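Local coordinates for proline dehydrogenase (PDB 4H6Q), which catalyses the FAD-dependent oxidation of L-proline to delta-1-pyrroline-5-carboxylate, passing the electrons to a quinone, in the first step of proline breakdown to glutamate, at residues N60-C74 with Y96-E110. Numbering follows the deposited sequence.
With TFB (tetrahydrofuran-2-carboxylic acid), chain D.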
ATOM      1  N   ASN A  60      -6.563  -5.373  -0.483  1.00  8.10           N
ATOM      2  CA  ASN A  60      -6.157  -3.995  -0.208  1.00  8.91           C
ATOM      3  C   ASN A  60      -6.261  -3.299  -1.573  1.00  9.04           C
ATOM      4  O   ASN A  60      -5.370  -3.442  -2.442  1.00  9.91           O
ATOM      5  CB  ASN A  60      -4.702  -4.006   0.319  1.00  9.56           C
ATOM      6  CG  ASN A  60      -4.083  -2.662   0.414  1.00 10.39           C
ATOM      7  OD1 ASN A  60      -4.737  -1.613   0.261  1.00  9.86           O
ATOM      8  ND2 ASN A  60      -2.760  -2.668   0.663  1.00 11.45           N
ATOM      9  N   LEU A  61      -7.376  -2.595  -1.812  1.00  9.25           N
ATOM     10  CA  LEU A  61      -7.711  -2.062  -3.148  1.00  8.98           C
ATOM     11  C   LEU A  61      -6.912  -0.792  -3.446  1.00  9.90           C
ATOM     12  O   LEU A  61      -6.728   0.065  -2.578  1.00 11.64           O
ATOM     13  CB  LEU A  61      -9.213  -1.767  -3.240  1.00 10.94           C
ATOM     14  CG  LEU A  61     -10.074  -3.022  -3.362  1.00 12.41           C
ATOM     15  CD1 LEU A  61     -11.483  -2.734  -2.822  1.00 16.00           C
ATOM     16  CD2 LEU A  61     -10.076  -3.456  -4.814  1.00 14.53           C
ATOM     17  N   ASP A  62      -6.527  -0.624  -4.713  1.00  9.72           N
ATOM     18  CA  ASP A  62      -5.888   0.607  -5.135  1.00 10.77           C
ATOM     19  C   ASP A  62      -6.321   0.989  -6.526  1.00 10.59           C
ATOM     20  O   ASP A  62      -6.214   0.168  -7.441  1.00 11.79           O
ATOM     21  CB  ASP A  62      -4.369   0.443  -5.041  1.00 11.54           C
ATOM     22  CG  ASP A  62      -3.597   1.601  -5.650  1.00 13.65           C
ATOM     23  OD1 ASP A  62      -3.544   2.741  -5.056  1.00 14.19           O
ATOM     24  OD2 ASP A  62      -3.047   1.401  -6.722  1.00 15.80           O
ATOM     25  N   LEU A  63      -6.813   2.219  -6.698  1.00 10.08           N
ATOM     26  CA  LEU A  63      -7.062   2.779  -8.028  1.00 10.82           C
ATOM     27  C   LEU A  63      -5.751   3.309  -8.560  1.00 10.97           C
ATOM     28  O   LEU A  63      -5.101   4.143  -7.918  1.00 11.68           O
ATOM     29  CB  LEU A  63      -8.092   3.904  -7.942  1.00 11.00           C
ATOM     30  CG  LEU A  63      -8.348   4.690  -9.240  1.00 10.04           C
ATOM     31  CD1 LEU A  63      -8.924   3.788 -10.355  1.00 12.06           C
ATOM     32  CD2 LEU A  63      -9.317   5.832  -8.964  1.00 12.40           C
ATOM     33  N   LEU A  64      -5.350   2.859  -9.750  1.00 11.52           N
ATOM     34  CA  LEU A  64      -4.042   3.229 -10.291  1.00 12.33           C
ATOM     35  C   LEU A  64      -3.983   4.663 -10.821  1.00 12.36           C
ATOM     36  O   LEU A  64      -4.954   5.164 -11.395  1.00 13.89           O
ATOM     37  CB  LEU A  64      -3.656   2.251 -11.411  1.00 13.30           C
ATOM     38  CG  LEU A  64      -3.260   0.862 -10.857  1.00 12.16           C
ATOM     39  CD1 LEU A  64      -3.206  -0.171 -12.013  1.00 13.17           C
ATOM     40  CD2 LEU A  64      -1.944   0.911 -10.055  1.00 13.32           C
ATOM     41  N   GLY A  65      -2.851   5.324 -10.605  1.00 13.50           N
ATOM     42  CA  GLY A  65      -2.650   6.681 -11.094  1.00 15.18           C
ATOM     43  C   GLY A  65      -1.820   7.476 -10.076  1.00 15.10           C
ATOM     44  O   GLY A  65      -1.867   7.212  -8.874  1.00 15.05           O
ATOM     45  N   GLU A  66      -1.055   8.449 -10.531  1.00 14.48           N
ATOM     46  CA  GLU A  66      -0.126   9.140  -9.639  1.00 13.95           C
ATOM     47  C   GLU A  66       0.407  10.420 -10.279  1.00 13.51           C
ATOM     48  O   GLU A  66       0.365  10.574 -11.523  1.00 16.18           O
ATOM     49  CB  GLU A  66       1.058   8.187  -9.277  1.00 13.63           C
ATOM     50  CG  GLU A  66       1.811   7.645 -10.500  1.00 14.70           C
ATOM     51  CD  GLU A  66       2.695   6.494 -10.159  1.00 16.30           C
ATOM     52  OE1 GLU A  66       3.908   6.576 -10.426  1.00 17.88           O
ATOM     53  OE2 GLU A  66       2.190   5.489  -9.602  1.00 17.81           O
ATOM     54  N   PHE A  67       0.924  11.313  -9.453  1.00 13.39           N
ATOM     55  CA  PHE A  67       1.546  12.578  -9.924  1.00 14.48           C
ATOM     56  C   PHE A  67       0.613  13.300 -10.881  1.00 15.99           C
ATOM     57  O   PHE A  67       0.991  13.723 -11.975  1.00 17.98           O
ATOM     58  CB  PHE A  67       2.945  12.352 -10.536  1.00 14.98           C
ATOM     59  CG  PHE A  67       3.883  11.624  -9.604  1.00 15.89           C
ATOM     60  CD1 PHE A  67       4.223  12.176  -8.362  1.00 16.06           C
ATOM     61  CD2 PHE A  67       4.349  10.341  -9.901  1.00 16.79           C
ATOM     62  CE1 PHE A  67       5.015  11.482  -7.461  1.00 16.85           C
ATOM     63  CE2 PHE A  67       5.177   9.672  -9.028  1.00 16.67           C
ATOM     64  CZ  PHE A  67       5.513  10.237  -7.790  1.00 17.49           C
ATOM     65  N   ILE A  68      -0.634  13.464 -10.437  1.00 16.38           N
ATOM     66  CA  ILE A  68      -1.656  14.100 -11.252  1.00 17.02           C
ATOM     67  C   ILE A  68      -1.522  15.629 -11.172  1.00 20.27           C
ATOM     68  O   ILE A  68      -1.529  16.211 -10.075  1.00 21.40           O
ATOM     69  CB  ILE A  68      -3.043  13.594 -10.813  1.00 16.80           C
ATOM     70  CG1 ILE A  68      -3.067  12.053 -10.987  1.00 17.38           C
ATOM     71  CG2 ILE A  68      -4.143  14.294 -11.609  1.00 16.89           C
ATOM     72  CD1 ILE A  68      -4.409  11.454 -10.715  1.00 17.98           C
ATOM     73  N   ASP A  69      -1.368  16.279 -12.324  1.00 24.78           N
ATOM     74  CA  ASP A  69      -1.011  17.702 -12.332  1.00 26.78           C
ATOM     75  C   ASP A  69      -2.153  18.649 -12.083  1.00 24.51           C
ATOM     76  O   ASP A  69      -1.971  19.697 -11.455  1.00 26.79           O
ATOM     77  CB  ASP A  69      -0.342  18.095 -13.646  1.00 29.34           C
ATOM     78  CG  ASP A  69       0.996  17.424 -13.819  1.00 35.63           C
ATOM     79  OD1 ASP A  69       1.715  17.312 -12.791  1.00 36.65           O
ATOM     80  OD2 ASP A  69       1.307  16.949 -14.937  1.00 39.85           O
ATOM     81  N   SER A  70      -3.321  18.322 -12.598  1.00 19.33           N
ATOM     82  CA  SER A  70      -4.460  19.218 -12.502  1.00 18.25           C
ATOM     83  C   SER A  70      -5.210  19.071 -11.165  1.00 16.23           C
ATOM     84  O   SER A  70      -5.594  17.956 -10.783  1.00 16.53           O
ATOM     85  CB  SER A  70      -5.401  18.788 -13.621  1.00 22.11           C
ATOM     86  OG  SER A  70      -6.688  19.211 -13.387  1.00 24.97           O
ATOM     87  N   PRO A  71      -5.476  20.188 -10.458  1.00 18.00           N
ATOM     88  CA  PRO A  71      -6.297  20.079  -9.230  1.00 16.35           C
ATOM     89  C   PRO A  71      -7.696  19.510  -9.468  1.00 14.71           C
ATOM     90  O   PRO A  71      -8.230  18.759  -8.629  1.00 15.75           O
ATOM     91  CB  PRO A  71      -6.378  21.522  -8.700  1.00 19.27           C
ATOM     92  CG  PRO A  71      -5.422  22.327  -9.456  1.00 22.40           C
ATOM     93  CD  PRO A  71      -4.934  21.547 -10.670  1.00 18.91           C
ATOM     94  N   ALA A  72      -8.285  19.815 -10.613  1.00 15.83           N
ATOM     95  CA  ALA A  72      -9.569  19.224 -10.946  1.00 14.22           C
ATOM     96  C   ALA A  72      -9.457  17.688 -11.046  1.00 13.70           C
ATOM     97  O   ALA A  72     -10.290  16.960 -10.476  1.00 14.27           O
ATOM     98  CB  ALA A  72     -10.094  19.797 -12.279  1.00 16.09           C
ATOM     99  N   LYS A  73      -8.470  17.196 -11.812  1.00 13.82           N
ATOM    100  CA  LYS A  73      -8.261  15.752 -11.975  1.00 13.88           C
ATOM    101  C   LYS A  73      -7.891  15.049 -10.675  1.00 14.89           C
ATOM    102  O   LYS A  73      -8.258  13.891 -10.457  1.00 14.48           O
ATOM    103  CB  LYS A  73      -7.240  15.449 -13.076  1.00 16.08           C
ATOM    104  CG  LYS A  73      -7.772  15.876 -14.476  1.00 18.81           C
ATOM    105  CD  LYS A  73      -8.674  14.756 -14.975  1.00 24.96           C
ATOM    106  CE  LYS A  73      -9.494  15.066 -16.209  1.00 29.42           C
ATOM    107  NZ  LYS A  73     -10.373  13.855 -16.422  1.00 29.93           N
ATOM    108  N   CYS A  74      -7.172  15.745  -9.795  1.00 13.86           N
ATOM    109  CA  CYS A  74      -6.847  15.188  -8.475  1.00 12.97           C
ATOM    110  C   CYS A  74      -8.141  14.960  -7.686  1.00 12.18           C
ATOM    111  O   CYS A  74      -8.254  13.978  -6.941  1.00 11.66           O
ATOM    112  CB  CYS A  74      -5.966  16.167  -7.669  1.00 13.29           C
ATOM    113  SG  CYS A  74      -4.237  16.214  -8.234  1.00 15.81           S
ATOM    114  N   TYR A  96     -10.777  -1.487   2.494  1.00  9.69           N
ATOM    115  CA  TYR A  96      -9.362  -1.318   2.845  1.00  8.34           C
ATOM    116  C   TYR A  96      -8.723  -0.870   1.537  1.00  7.60           C
ATOM    117  O   TYR A  96      -8.705  -1.645   0.583  1.00  9.09           O
ATOM    118  CB  TYR A  96      -8.777  -2.637   3.342  1.00  8.11           C
ATOM    119  CG  TYR A  96      -7.389  -2.543   3.917  1.00  8.12           C
ATOM    120  CD1 TYR A  96      -7.177  -2.881   5.259  1.00  8.77           C
ATOM    121  CD2 TYR A  96      -6.283  -2.121   3.141  1.00  8.80           C
ATOM    122  CE1 TYR A  96      -5.879  -2.872   5.825  1.00  9.12           C
ATOM    123  CE2 TYR A  96      -4.988  -2.040   3.720  1.00  8.90           C
ATOM    124  CZ  TYR A  96      -4.801  -2.441   5.035  1.00  8.33           C
ATOM    125  OH  TYR A  96      -3.512  -2.430   5.553  1.00  9.56           O
ATOM    126  N   VAL A  97      -8.272   0.383   1.491  1.00  8.24           N
ATOM    127  CA  VAL A  97      -7.842   1.013   0.242  1.00  8.07           C
ATOM    128  C   VAL A  97      -6.515   1.732   0.500  1.00  8.27           C
ATOM    129  O   VAL A  97      -6.362   2.424   1.532  1.00  9.59           O
ATOM    130  CB  VAL A  97      -8.929   2.021  -0.282  1.00  8.85           C
ATOM    131  CG1 VAL A  97      -8.444   2.799  -1.470  1.00 10.83           C
ATOM    132  CG2 VAL A  97     -10.240   1.303  -0.578  1.00 10.45           C
ATOM    133  N   SER A  98      -5.606   1.632  -0.482  1.00  8.22           N
ATOM    134  CA  SER A  98      -4.351   2.380  -0.479  1.00  7.86           C
ATOM    135  C   SER A  98      -4.416   3.472  -1.485  1.00  8.73           C
ATOM    136  O   SER A  98      -4.814   3.232  -2.634  1.00 10.84           O
ATOM    137  CB  SER A  98      -3.164   1.439  -0.757  1.00  9.00           C
ATOM    138  OG  SER A  98      -2.980   0.486   0.314  1.00  9.07           O
ATOM    139  N   ILE A  99      -4.023   4.666  -1.052  1.00  8.33           N
ATOM    140  CA  ILE A  99      -3.951   5.830  -1.944  1.00  9.27           C
ATOM    141  C   ILE A  99      -2.549   6.390  -1.946  1.00 10.00           C
ATOM    142  O   ILE A  99      -1.821   6.355  -0.939  1.00 10.08           O
ATOM    143  CB  ILE A  99      -4.974   6.937  -1.572  1.00  9.28           C
ATOM    144  CG1 ILE A  99      -4.696   7.558  -0.194  1.00 10.10           C
ATOM    145  CG2 ILE A  99      -6.416   6.357  -1.647  1.00 11.30           C
ATOM    146  CD1 ILE A  99      -5.632   8.734   0.157  1.00 12.26           C
ATOM    147  N   LYS A 100      -2.170   6.960  -3.101  1.00 11.49           N
ATOM    148  CA  LYS A 100      -0.966   7.791  -3.236  1.00 11.45           C
ATOM    149  C   LYS A 100      -1.403   9.237  -3.130  1.00 11.30           C
ATOM    150  O   LYS A 100      -2.271   9.693  -3.893  1.00 11.83           O
ATOM    151  CB  LYS A 100      -0.330   7.554  -4.627  1.00 12.46           C
ATOM    152  CG  LYS A 100       0.455   6.234  -4.634  1.00 12.86           C
ATOM    153  CD  LYS A 100       0.938   5.897  -6.029  1.00 14.45           C
ATOM    154  CE  LYS A 100       1.840   4.662  -6.011  1.00 13.67           C
ATOM    155  NZ  LYS A 100       1.215   3.429  -5.461  1.00 16.02           N
ATOM    156  N   LEU A 101      -0.857   9.993  -2.181  1.00 11.73           N
ATOM    157  CA  LEU A 101      -1.367  11.349  -2.031  1.00 11.79           C
ATOM    158  C   LEU A 101      -1.069  12.254  -3.264  1.00 11.21           C
ATOM    159  O   LEU A 101      -1.734  13.272  -3.485  1.00 12.48           O
ATOM    160  CB  LEU A 101      -0.882  11.991  -0.731  1.00 12.10           C
ATOM    161  CG  LEU A 101      -1.567  11.377   0.527  1.00 11.92           C
ATOM    162  CD1 LEU A 101      -0.808  11.730   1.783  1.00 14.21           C
ATOM    163  CD2 LEU A 101      -3.038  11.775   0.632  1.00 13.74           C
ATOM    164  N   SER A 102      -0.054  11.894  -4.075  1.00 11.49           N
ATOM    165  CA  SER A 102       0.170  12.629  -5.321  1.00 13.05           C
ATOM    166  C   SER A 102      -0.958  12.426  -6.342  1.00 12.93           C
ATOM    167  O   SER A 102      -1.051  13.188  -7.315  1.00 14.99           O
ATOM    168  CB  SER A 102       1.485  12.196  -5.970  1.00 13.66           C
ATOM    169  OG  SER A 102       1.319  10.955  -6.635  1.00 13.70           O
ATOM    170  N   SER A 103      -1.834  11.439  -6.146  1.00 11.74           N
ATOM    171  CA  SER A 103      -2.995  11.280  -7.022  1.00 12.28           C
ATOM    172  C   SER A 103      -4.145  12.168  -6.629  1.00 12.32           C
ATOM    173  O   SER A 103      -5.059  12.384  -7.443  1.00 12.88           O
ATOM    174  CB  SER A 103      -3.498   9.850  -7.090  1.00 12.99           C
ATOM    175  OG  SER A 103      -4.079   9.429  -5.864  1.00 12.20           O
ATOM    176  N   VAL A 104      -4.100  12.756  -5.414  1.00 11.15           N
ATOM    177  CA  VAL A 104      -5.251  13.522  -4.943  1.00 11.84           C
ATOM    178  C   VAL A 104      -4.889  14.941  -4.513  1.00 12.50           C
ATOM    179  O   VAL A 104      -5.668  15.628  -3.849  1.00 14.44           O
ATOM    180  CB  VAL A 104      -6.025  12.756  -3.847  1.00 12.09           C
ATOM    181  CG1 VAL A 104      -6.660  11.521  -4.453  1.00 12.34           C
ATOM    182  CG2 VAL A 104      -5.153  12.410  -2.632  1.00 11.87           C
ATOM    183  N   GLY A 105      -3.699  15.398  -4.938  1.00 13.13           N
ATOM    184  CA  GLY A 105      -3.379  16.810  -4.842  1.00 14.50           C
ATOM    185  C   GLY A 105      -2.355  17.262  -3.834  1.00 14.55           C
ATOM    186  O   GLY A 105      -2.217  18.463  -3.621  1.00 15.85           O
ATOM    187  N   GLN A 106      -1.633  16.328  -3.207  1.00 13.10           N
ATOM    188  CA  GLN A 106      -0.595  16.697  -2.269  1.00 14.74           C
ATOM    189  C   GLN A 106       0.390  17.696  -2.833  1.00 17.15           C
ATOM    190  O   GLN A 106       0.966  17.464  -3.875  1.00 21.53           O
ATOM    191  CB  GLN A 106       0.147  15.430  -1.835  1.00 13.71           C
ATOM    192  CG  GLN A 106       1.179  15.686  -0.716  1.00 15.09           C
ATOM    193  CD  GLN A 106       1.949  14.447  -0.402  1.00 14.06           C
ATOM    194  OE1 GLN A 106       2.683  13.915  -1.260  1.00 15.73           O
ATOM    195  NE2 GLN A 106       1.788  13.930   0.808  1.00 13.81           N
ATOM    196  N   GLY A 107       0.571  18.807  -2.128  1.00 18.75           N
ATOM    197  CA  GLY A 107       1.500  19.830  -2.564  1.00 21.02           C
ATOM    198  C   GLY A 107       0.797  20.961  -3.270  1.00 22.99           C
ATOM    199  O   GLY A 107       1.464  21.982  -3.545  1.00 25.83           O
ATOM    200  N   LYS A 108      -0.483  20.857  -3.581  1.00 20.67           N
ATOM    201  CA  LYS A 108      -1.221  21.938  -4.215  1.00 20.98           C
ATOM    202  C   LYS A 108      -2.133  22.596  -3.188  1.00 22.01           C
ATOM    203  O   LYS A 108      -2.740  21.941  -2.364  1.00 22.59           O
ATOM    204  CB  LYS A 108      -2.087  21.377  -5.355  1.00 21.73           C
ATOM    205  CG  LYS A 108      -1.284  20.599  -6.399  1.00 25.12           C
ATOM    206  CD  LYS A 108      -2.177  19.953  -7.444  1.00 26.65           C
ATOM    207  CE  LYS A 108      -1.346  19.150  -8.429  1.00 28.86           C
ATOM    208  NZ  LYS A 108      -0.401  20.002  -9.221  1.00 29.05           N
ATOM    209  N   ASP A 109      -2.220  23.905  -3.251  1.00 22.78           N
ATOM    210  CA  ASP A 109      -3.089  24.655  -2.381  1.00 23.66           C
ATOM    211  C   ASP A 109      -4.437  24.896  -3.039  1.00 23.27           C
ATOM    212  O   ASP A 109      -4.515  25.296  -4.206  1.00 26.54           O
ATOM    213  CB  ASP A 109      -2.445  26.023  -2.106  1.00 27.35           C
ATOM    214  CG  ASP A 109      -3.284  26.863  -1.183  1.00 30.22           C
ATOM    215  OD1 ASP A 109      -2.940  26.903   0.024  1.00 34.01           O
ATOM    216  OD2 ASP A 109      -4.313  27.431  -1.654  1.00 29.87           O
ATOM    217  N   GLU A 110      -5.509  24.663  -2.287  1.00 20.26           N
ATOM    218  CA  GLU A 110      -6.861  25.062  -2.702  0.57 20.68           C
ATOM    219  C   GLU A 110      -7.491  25.775  -1.522  1.00 20.62           C
ATOM    220  O   GLU A 110      -7.623  25.204  -0.421  1.00 18.48           O
ATOM    221  CB  GLU A 110      -7.738  23.869  -3.139  0.57 22.24           C
ATOM    222  CG  GLU A 110      -7.487  23.348  -4.570  0.57 21.55           C
ATOM    223  CD  GLU A 110      -7.744  24.380  -5.661  0.57 24.01           C
ATOM    224  OE1 GLU A 110      -8.592  25.288  -5.463  0.57 25.55           O
ATOM    225  OE2 GLU A 110      -7.097  24.283  -6.742  0.57 23.35           O
TER
HETATM  226  OA  TFB D2002       3.455   1.211  -4.030  1.00 14.14           O
HETATM  227  CA  TFB D2002       4.167   0.359  -4.919  1.00 13.25           C
HETATM  228  C   TFB D2002       4.017   0.834  -6.350  1.00 14.02           C
HETATM  229  OB  TFB D2002       4.787   0.363  -7.228  1.00 14.79           O
HETATM  230  CB  TFB D2002       3.588  -0.985  -4.780  1.00 13.64           C
HETATM  231  CG  TFB D2002       2.248  -0.731  -4.263  1.00 13.68           C
HETATM  232  CD  TFB D2002       2.250   0.588  -3.595  1.00 13.90           C
HETATM  233  OXT TFB D2002       3.132   1.701  -6.692  1.00 14.34           O
HETATM  234  O   HOH W   1      -0.975   3.192  -7.219  1.00 13.94           O
HETATM  235  O   HOH W   2      -6.376   4.375  -4.713  1.00 12.79           O
HETATM  236  O   HOH W   3      -0.992  15.887  -7.191  1.00 29.74           O
HETATM  237  O   HOH W   4       2.329  18.488 -10.265  1.00 44.41           O
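Asn60 meets Ser98 and the ring of Tyr96 at once. Its CG lies anti to the backbone N (chi1 170°), which brings OD1 into the plane of the Tyr96 ring, at the CD2 edge, and within 2.7 Å of Ser98 OG. That hydroxyl donates to OD1 on a lone pair, in the amide plane, and its oxygen is also bonded to Arg189. With only a methyl group at Asn60, as in alanine, the Ser98 hydroxyl would probably lose this acceptor and a gap would open beside the tyrosine edge. Leu61 then joins the two strands through its backbone: its N donates to Tyr96 O (2.9 Å), and its O accepts from Ser98 N. At Asp62, OD2 accepts from a water that in turn accepts from Lys100 NZ, a second-shell link to the substrate site. Glu66 runs alongside Lys100, pointing the same way, while its OE2 forms a salt bridge with Arg293. Phe67 N donates to Ser102 OG at 2.9 Å, nearly straight (165°), and the same oxygen sits 3.6 Å above one ring face, toward the rim; Glu139 is its further partner. Ile68 N binds Ser102 O, and a water ties that oxygen to Ile68 O. Lys108, bent at chi4, brings NZ to 2.7 Å from Asp69 O. Past the Ser70 N-cap, Cys74 packs SG against Gly105 N at 3.4 Å. Neighbouring parallel strands joined through helix 71-90 make a beta-alpha-beta unit of the proline dehydrogenase TIM barrel, and at their C-terminal ends Lys100 NZ grips the tetrahydrofuroate carboxylate oxygen OXT (2.9 Å) and salt-bridges Asp137.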